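Local coordinates for protein putative dehydratase (Mesorhizobium loti, PDB 2POZ) that is of uncertain function but probably acts as a lyase, perhaps a dehydratase, of the mandelate racemase/muconate lactonizing branch of the enolase superfamily, at residues 102-107 with 113-118; 314-319 with 349-354. All coordinates share one frame; numbering follows the deposited sequence.

Contact 1 (102-107 with 113-118); sequences DIKGKC and YELFGG
Leu115 reaches helix 87-108 with one methyl, and that methyl makes the close approaches of the contact. Its CD1 lies 3.9 Å from Lys104 CG, with Lys104 CD only slightly farther off. The same Leu115 CD1 is 4.0 Å from the backbone N of Gly105. The leucine's CG stands anti to its carbonyl carbon (chi1 -57°), which sends the branch across to the helix. Here the packing is closest: Gly105 has no side chain, and the methyl settles over bare backbone beside the aliphatic part of Lys104. Gly105 and Leu115 are the nearest backbone pair, with 7.4 Å between their CA atoms. Trp101 and Leu108, from the same long helix, also touch Leu115.

Away from this point the two segments part. On the loose side, partly exposed Lys106 turns back along its own helix, its NZ making a long salt bridge to Asp102 OD2 at 3.8 Å and a hydrogen bond to Thr32 O. The short helix 112-115 ends in a Schellman motif, in which Gly117, with positive phi, gives its N to Glu114 O at 3.2 Å, while Gly118 N bonds weakly to Tyr113 O.

The polar end of Lys104 leaves the contact altogether. Bends at chi3 and chi4 of Lys104 carry its NZ to Ser66 O and to a salt bridge with Glu114 of the second subunit, whose own Leu115 packs on this one; Glu114 of this chain pairs in return with Lys104 of that subunit. The chemistry thus divides along a single side chain: the methylenes pack in an apolar seam within the chain, whereas the ammonium is shared between Ser66 O of its own chain and Glu114 of the second subunit.

Contact 2 (314-319 with 349-354); sequences IETATL and NPPSIS
Pro351 meets helix 312-324 with its ring, touching Thr316 at one end and Leu319, about one turn further on, at the other. The polar-to-carbon approach is the closer of the two: Thr316 OG1 stands 3.2 Å from Pro351 CD and 3.6 Å from Pro351 CG. The hydroxyl also hydrogen-bonds to Ser312 O, four residues earlier in the chain. With OG1 anti to the carbonyl carbon (chi1 -60°), the oxygen is placed between Ser312 O and the proline ring.

Apolar packing is looser. Leu319 CD1 lies 4.1 Å from Pro351 CB, and the two side chains slant past one another. Phe358, on strand 357-359, touches both, adding an aromatic side chain to this hydrophobic patch.

The helix belongs to the enolase-type barrel domain, a TIM-barrel relative; it follows strand 303-304, the last of the parallel series. The proline segment runs into the weakly bonded strand 353-354, at the edge of a separate mixed sheet.

Among backbone hydrogen bonds, Leu319 N to Glu315 O (3.2 Å) keeps the helical turn that sets Thr316 and Leu319 on one side. Ionic contact is slight: Glu315 OE2 forms a long, weak pair with Lys338 NZ, which lies outside the two segments.

How the contacts relate
Contact 1 is complete before contact 2 opens: contact 1 belongs to the N-terminal region of the family, and contact 2 to the enolase-like C-terminal one. Their centres are 16 Å apart, and their nearest atoms come within about 5 Å without touching. Helix 312-324 is the bridge between them. It bears segment 314-319, and further along, its Gln320 and Asn324 bond to Tyr113 and Gly118. The turn at 113-118 is therefore fastened to the barrel helix that packs on Pro351. Contact 1 also lies against a second subunit, whereas no other chain touches contact 2, so the helix joins a region facing a second subunit to one that no other chain touches.

Contact 1 (102-107 with 113-118)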
loop_
_atom_site.group_PDB
_atom_site.type_symbol
_atom_site.label_atom_id
_atom_site.label_comp_id
_atom_site.label_asym_id
_atom_site.label_seq_id
_atom_site.Cartn_x
_atom_site.Cartn_y
_atom_site.Cartn_z
ATOM N N ASP A 102 7.498 -25.518 35.333
ATOM C CA ASP A 102 7.370 -26.821 35.980
ATOM C C ASP A 102 7.570 -26.609 37.496
ATOM O O ASP A 102 6.801 -27.109 38.317
ATOM C CB ASP A 102 8.428 -27.772 35.409
ATOM C CG ASP A 102 8.169 -29.230 35.755
ATOM O OD1 ASP A 102 7.005 -29.600 36.050
ATOM O OD2 ASP A 102 9.141 -30.012 35.711
ATOM N N ILE A 103 8.595 -25.844 37.858
ATOM C CA ILE A 103 8.875 -25.571 39.264
ATOM C C ILE A 103 7.744 -24.791 39.924
ATOM O O ILE A 103 7.350 -25.088 41.057
ATOM C CB ILE A 103 10.202 -24.795 39.420
ATOM C CG1 ILE A 103 11.376 -25.744 39.137
ATOM C CG2 ILE A 103 10.303 -24.200 40.829
ATOM C CD1 ILE A 103 12.708 -25.047 38.993
ATOM N N LYS A 104 7.209 -23.802 39.212
ATOM C CA LYS A 104 6.127 -23.002 39.761
ATOM C C LYS A 104 4.889 -23.865 39.999
ATOM O O LYS A 104 4.240 -23.747 41.032
ATOM C CB LYS A 104 5.788 -21.835 38.826
ATOM C CG LYS A 104 4.754 -20.862 39.398
ATOM C CD LYS A 104 4.495 -19.696 38.444
ATOM C CE LYS A 104 5.614 -18.674 38.493
ATOM N NZ LYS A 104 5.580 -17.874 39.751
ATOM N N GLY A 105 4.564 -24.730 39.043
ATOM C CA GLY A 105 3.405 -25.589 39.199
ATOM C C GLY A 105 3.589 -26.549 40.366
ATOM O O GLY A 105 2.658 -26.786 41.144
ATOM N N LYS A 106 4.789 -27.108 40.492
ATOM C CA LYS A 106 5.076 -28.024 41.594
ATOM C C LYS A 106 4.963 -27.289 42.932
ATOM O O LYS A 106 4.480 -27.850 43.911
ATOM C CB LYS A 106 6.476 -28.622 41.446
ATOM C CG LYS A 106 6.583 -29.654 40.328
ATOM C CD LYS A 106 7.947 -30.314 40.321
ATOM C CE LYS A 106 8.090 -31.290 39.166
ATOM N NZ LYS A 106 9.482 -31.815 39.095
ATOM N N CYS A 107 5.399 -26.034 42.970
ATOM C CA CYS A 107 5.322 -25.252 44.199
ATOM C C CYS A 107 3.879 -25.003 44.607
ATOM O O CYS A 107 3.539 -25.089 45.783
ATOM C CB CYS A 107 6.017 -23.901 44.034
ATOM S SG CYS A 107 7.815 -23.967 44.022
ATOM N N TYR A 113 -1.290 -25.718 33.257
ATOM C CA TYR A 113 -2.467 -25.154 32.605
ATOM C C TYR A 113 -3.443 -24.483 33.575
ATOM O O TYR A 113 -4.233 -23.638 33.159
ATOM C CB TYR A 113 -3.193 -26.199 31.743
ATOM C CG TYR A 113 -3.615 -27.467 32.441
ATOM C CD1 TYR A 113 -4.625 -27.463 33.412
ATOM C CD2 TYR A 113 -3.045 -28.686 32.092
ATOM C CE1 TYR A 113 -5.052 -28.647 34.008
ATOM C CE2 TYR A 113 -3.466 -29.871 32.676
ATOM C CZ TYR A 113 -4.468 -29.848 33.630
ATOM O OH TYR A 113 -4.882 -31.035 34.190
ATOM N N GLU A 114 -3.395 -24.843 34.859
ATOM C CA GLU A 114 -4.274 -24.195 35.834
ATOM C C GLU A 114 -3.774 -22.769 36.070
ATOM O O GLU A 114 -4.571 -21.846 36.241
ATOM C CB GLU A 114 -4.297 -24.948 37.171
ATOM C CG GLU A 114 -5.169 -26.196 37.197
ATOM C CD GLU A 114 -6.595 -25.943 36.704
ATOM O OE1 GLU A 114 -7.147 -24.846 36.955
ATOM O OE2 GLU A 114 -7.170 -26.853 36.075
ATOM N N LEU A 115 -2.454 -22.594 36.072
ATOM C CA LEU A 115 -1.859 -21.276 36.273
ATOM C C LEU A 115 -2.219 -20.368 35.091
ATOM O O LEU A 115 -2.438 -19.168 35.261
ATOM C CB LEU A 115 -0.332 -21.387 36.373
ATOM C CG LEU A 115 0.247 -22.306 37.453
ATOM C CD1 LEU A 115 1.767 -22.357 37.343
ATOM C CD2 LEU A 115 -0.172 -21.798 38.822
ATOM N N PHE A 116 -2.268 -20.968 33.904
ATOM C CA PHE A 116 -2.579 -20.283 32.650
ATOM C C PHE A 116 -4.048 -19.897 32.486
ATOM O O PHE A 116 -4.426 -19.302 31.475
ATOM C CB PHE A 116 -2.167 -21.172 31.460
ATOM C CG PHE A 116 -0.685 -21.182 31.180
ATOM C CD1 PHE A 116 0.214 -20.534 32.028
ATOM C CD2 PHE A 116 -0.186 -21.837 30.056
ATOM C CE1 PHE A 116 1.583 -20.538 31.758
ATOM C CE2 PHE A 116 1.180 -21.844 29.779
ATOM C CZ PHE A 116 2.066 -21.193 30.633
ATOM N N GLY A 117 -4.878 -20.248 33.463
ATOM C CA GLY A 117 -6.286 -19.911 33.371
ATOM C C GLY A 117 -7.197 -21.119 33.310
ATOM O O GLY A 117 -8.364 -21.018 32.916
ATOM N N GLY A 118 -6.667 -22.276 33.684
ATOM C CA GLY A 118 -7.483 -23.476 33.683
ATOM C C GLY A 118 -7.548 -24.232 32.370
ATOM O O GLY A 118 -7.012 -23.810 31.346
#

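Contact 2 (314-319 with 349-354)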
loop_
_atom_site.group_PDB
_atom_site.type_symbol
_atom_site.label_atom_id
_atom_site.label_comp_id
_atom_site.label_asym_id
_atom_site.label_seq_id
_atom_site.Cartn_x
_atom_site.Cartn_y
_atom_site.Cartn_z
ATOM N N ILE A 314 8.964 -33.036 26.094
ATOM C CA ILE A 314 8.384 -31.927 25.337
ATOM C C ILE A 314 6.959 -32.217 24.868
ATOM O O ILE A 314 6.155 -31.301 24.729
ATOM C CB ILE A 314 9.260 -31.517 24.128
ATOM C CG1 ILE A 314 8.755 -30.178 23.577
ATOM C CG2 ILE A 314 9.214 -32.577 23.045
ATOM C CD1 ILE A 314 9.817 -29.382 22.833
ATOM N N GLU A 315 6.635 -33.485 24.644
ATOM C CA GLU A 315 5.280 -33.837 24.224
ATOM C C GLU A 315 4.312 -33.568 25.377
ATOM O O GLU A 315 3.231 -33.009 25.186
ATOM C CB GLU A 315 5.187 -35.318 23.833
ATOM C CG GLU A 315 5.975 -35.698 22.595
ATOM C CD GLU A 315 5.850 -37.176 22.258
ATOM O OE1 GLU A 315 4.700 -37.670 22.197
ATOM O OE2 GLU A 315 6.897 -37.837 22.052
ATOM N N THR A 316 4.707 -33.967 26.582
ATOM C CA THR A 316 3.866 -33.764 27.753
ATOM C C THR A 316 3.727 -32.278 28.065
ATOM O O THR A 316 2.644 -31.805 28.411
ATOM C CB THR A 316 4.444 -34.504 28.972
ATOM O OG1 THR A 316 4.507 -35.902 28.677
ATOM C CG2 THR A 316 3.573 -34.289 30.203
ATOM N N ALA A 317 4.825 -31.542 27.937
ATOM C CA ALA A 317 4.807 -30.104 28.186
ATOM C C ALA A 317 3.857 -29.419 27.202
ATOM O O ALA A 317 3.137 -28.485 27.557
ATOM C CB ALA A 317 6.208 -29.534 28.039
ATOM N N THR A 318 3.860 -29.888 25.961
ATOM C CA THR A 318 2.999 -29.322 24.931
ATOM C C THR A 318 1.529 -29.516 25.300
ATOM O O THR A 318 0.693 -28.670 24.980
ATOM C CB THR A 318 3.292 -29.961 23.559
ATOM O OG1 THR A 318 4.620 -29.603 23.148
ATOM C CG2 THR A 318 2.291 -29.479 22.507
ATOM N N LEU A 319 1.213 -30.618 25.980
ATOM C CA LEU A 319 -0.171 -30.872 26.393
ATOM C C LEU A 319 -0.631 -29.802 27.384
ATOM O O LEU A 319 -1.814 -29.473 27.445
ATOM C CB LEU A 319 -0.316 -32.261 27.029
ATOM C CG LEU A 319 -0.047 -33.469 26.130
ATOM C CD1 LEU A 319 -0.319 -34.749 26.913
ATOM C CD2 LEU A 319 -0.921 -33.404 24.886
ATOM N N ASN A 349 6.196 -41.582 33.667
ATOM C CA ASN A 349 4.795 -41.670 33.280
ATOM C C ASN A 349 4.536 -40.960 31.956
ATOM O O ASN A 349 3.873 -39.921 31.911
ATOM C CB ASN A 349 3.950 -41.046 34.380
ATOM C CG ASN A 349 4.694 -39.943 35.112
ATOM O OD1 ASN A 349 5.133 -38.958 34.504
ATOM N ND2 ASN A 349 4.854 -40.107 36.423
ATOM N N PRO A 350 5.057 -41.513 30.854
ATOM C CA PRO A 350 4.849 -40.885 29.550
ATOM C C PRO A 350 3.370 -40.865 29.189
ATOM O O PRO A 350 2.601 -41.710 29.642
ATOM C CB PRO A 350 5.674 -41.764 28.614
ATOM C CG PRO A 350 5.570 -43.109 29.254
ATOM C CD PRO A 350 5.756 -42.802 30.717
ATOM N N PRO A 351 2.948 -39.888 28.378
ATOM C CA PRO A 351 1.537 -39.820 27.995
ATOM C C PRO A 351 1.233 -40.963 27.034
ATOM O O PRO A 351 2.024 -41.242 26.136
ATOM C CB PRO A 351 1.435 -38.449 27.334
ATOM C CG PRO A 351 2.767 -38.315 26.666
ATOM C CD PRO A 351 3.724 -38.812 27.734
ATOM N N SER A 352 0.108 -41.637 27.219
ATOM C CA SER A 352 -0.219 -42.736 26.319
ATOM C C SER A 352 -1.392 -42.405 25.404
ATOM O O SER A 352 -2.468 -42.038 25.871
ATOM C CB SER A 352 -0.518 -44.012 27.115
ATOM O OG SER A 352 -1.622 -43.834 27.984
ATOM N N ILE A 353 -1.170 -42.511 24.097
ATOM C CA ILE A 353 -2.232 -42.241 23.144
ATOM C C ILE A 353 -3.208 -43.398 23.146
ATOM O O ILE A 353 -2.829 -44.547 23.377
ATOM C CB ILE A 353 -1.720 -42.088 21.680
ATOM C CG1 ILE A 353 -0.307 -42.654 21.542
ATOM C CG2 ILE A 353 -1.824 -40.644 21.232
ATOM C CD1 ILE A 353 -0.253 -44.173 21.507
ATOM N N SER A 354 -4.468 -43.079 22.895
ATOM C CA SER A 354 -5.518 -44.077 22.811
ATOM C C SER A 354 -6.274 -43.729 21.540
ATOM O O SER A 354 -6.996 -42.731 21.490
ATOM C CB SER A 354 -6.452 -43.988 24.015
ATOM O OG SER A 354 -7.462 -44.976 23.927
#